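PDB 1XV2: hypothetical protein, similar to alpha-acetolactate decarboxylase from Staphylococcus aureus subsp. aureus, which probably catalyses the zinc-dependent decarboxylation of alpha-acetolactate to acetoin. Local coordinates for residues 50-55 / 157-162. Sequence-based numbering, arbitrary orientation.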
# COMPACT_ATOMS: atom_id res chain seq x y z
N ILE A 50 -14.73 -11.75 11.71
CA ILE A 50 -14.77 -10.53 12.50
C ILE A 50 -13.82 -10.71 13.68
O ILE A 50 -14.01 -11.60 14.51
CB ILE A 50 -16.18 -10.22 13.08
CG1 ILE A 50 -17.23 -10.18 11.96
CG2 ILE A 50 -16.16 -8.89 13.81
CD1 ILE A 50 -17.73 -11.55 11.54
N PHE A 51 -12.79 -9.87 13.74
CA PHE A 51 -11.84 -9.93 14.85
C PHE A 51 -12.38 -8.96 15.89
O PHE A 51 -12.41 -7.75 15.67
CB PHE A 51 -10.44 -9.50 14.40
CG PHE A 51 -9.78 -10.47 13.47
CD1 PHE A 51 -9.53 -11.78 13.86
CD2 PHE A 51 -9.39 -10.07 12.19
CE1 PHE A 51 -8.90 -12.68 13.00
CE2 PHE A 51 -8.75 -10.97 11.32
CZ PHE A 51 -8.51 -12.27 11.73
N LEU A 52 -12.83 -9.50 17.03
CA LEU A 52 -13.40 -8.67 18.08
C LEU A 52 -12.87 -9.05 19.46
O LEU A 52 -13.03 -10.19 19.90
CB LEU A 52 -14.92 -8.80 18.05
CG LEU A 52 -15.72 -7.84 18.94
CD1 LEU A 52 -15.44 -6.40 18.52
CD2 LEU A 52 -17.20 -8.17 18.82
N ASP A 53 -12.25 -8.09 20.14
CA ASP A 53 -11.70 -8.31 21.46
C ASP A 53 -10.73 -9.49 21.49
O ASP A 53 -10.81 -10.35 22.37
CB ASP A 53 -12.83 -8.56 22.47
CG ASP A 53 -13.74 -7.36 22.65
OD1 ASP A 53 -13.24 -6.25 22.93
OD2 ASP A 53 -14.98 -7.54 22.53
N GLY A 54 -9.84 -9.54 20.51
CA GLY A 54 -8.86 -10.62 20.44
C GLY A 54 -9.41 -11.98 20.05
O GLY A 54 -8.65 -12.94 19.94
N LYS A 55 -10.72 -12.07 19.85
CA LYS A 55 -11.33 -13.33 19.46
C LYS A 55 -11.65 -13.30 17.97
O LYS A 55 -11.85 -12.23 17.40
CB LYS A 55 -12.62 -13.57 20.26
CG LYS A 55 -12.48 -13.31 21.76
CD LYS A 55 -11.39 -14.17 22.39
CE LYS A 55 -11.74 -15.65 22.29
NZ LYS A 55 -13.03 -15.97 22.96
N ALA A 157 -21.65 -5.14 17.72
CA ALA A 157 -20.56 -4.24 17.40
C ALA A 157 -20.15 -4.32 15.94
O ALA A 157 -20.12 -5.40 15.35
CB ALA A 157 -19.35 -4.54 18.29
N ILE A 158 -19.86 -3.16 15.37
CA ILE A 158 -19.40 -3.06 14.00
C ILE A 158 -17.93 -2.71 14.10
O ILE A 158 -17.55 -1.83 14.88
CB ILE A 158 -20.08 -1.91 13.22
CG1 ILE A 158 -21.55 -2.23 12.95
CG2 ILE A 158 -19.33 -1.66 11.92
CD1 ILE A 158 -22.28 -1.13 12.20
N VAL A 159 -17.09 -3.38 13.33
CA VAL A 159 -15.67 -3.09 13.32
C VAL A 159 -15.26 -3.02 11.86
O VAL A 159 -15.83 -3.72 11.01
CB VAL A 159 -14.83 -4.17 14.04
CG1 VAL A 159 -15.28 -4.30 15.49
CG2 VAL A 159 -14.94 -5.51 13.33
N GLY A 160 -14.30 -2.16 11.56
CA GLY A 160 -13.86 -2.03 10.18
C GLY A 160 -12.75 -1.02 10.02
O GLY A 160 -12.16 -0.55 10.99
N PHE A 161 -12.47 -0.68 8.77
CA PHE A 161 -11.41 0.26 8.46
C PHE A 161 -11.78 1.18 7.32
O PHE A 161 -12.60 0.85 6.47
CB PHE A 161 -10.15 -0.51 8.05
CG PHE A 161 -9.67 -1.47 9.09
CD1 PHE A 161 -8.96 -1.02 10.20
CD2 PHE A 161 -9.94 -2.83 8.97
CE1 PHE A 161 -8.52 -1.91 11.17
CE2 PHE A 161 -9.51 -3.73 9.93
CZ PHE A 161 -8.80 -3.27 11.04
N PHE A 162 -11.16 2.35 7.31
CA PHE A 162 -11.38 3.32 6.26
C PHE A 162 -10.09 3.35 5.46
O PHE A 162 -9.00 3.45 6.03
CB PHE A 162 -11.64 4.71 6.83
CG PHE A 162 -11.79 5.78 5.78
CD1 PHE A 162 -13.00 5.94 5.11
CD2 PHE A 162 -10.72 6.59 5.45
CE1 PHE A 162 -13.13 6.90 4.11
CE2 PHE A 162 -10.84 7.55 4.44
CZ PHE A 162 -12.05 7.71 3.77
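Val159 places CG1 beside its backbone N and CG2 between N and the carbonyl carbon (chi1 -59°), a fork that presents one methyl to Ile50 and the other to Leu52. On the opposing strand, Ile50 turns its CG2 branch to the valine, meeting Val159 CG2 at 3.6 Å, while CG1 and CD1 lead away. Leu52 CG is anti to N (chi1 -171°), which carries the isobutyl group out to Val159, where CD1 lies 3.7 Å from Val159 CG1. Its second methyl reaches further along the strand, with Leu52 CD2 4.3 Å from Ala157 CB. Between the two branched residues, the carbonyl oxygen of Phe51 also approaches the methyl that meets Ile50, Phe51 O lying 4.1 Å from Val159 CG2. No hydrogen bond links the segments; apart from this oxygen the contact is made by apolar side chains, and all five touching residues are buried. The strands run steeply across each other, at 109° and 8.0 Å between axes, as in face-to-face packing of two separate sheets. A type I' turn from Leu52 to Lys55 closes the hairpin between strands 48-52 and 55-59. Ile50 also touches His178, a zinc ligand on strand 174-181, so the packing borders the metal site. Strand 48-52 lies between 37-42 and 55-59 in the mixed sheet, whereas strand 154-163 is paired with 113-118, 120-127 and 174-181 in the antiparallel one.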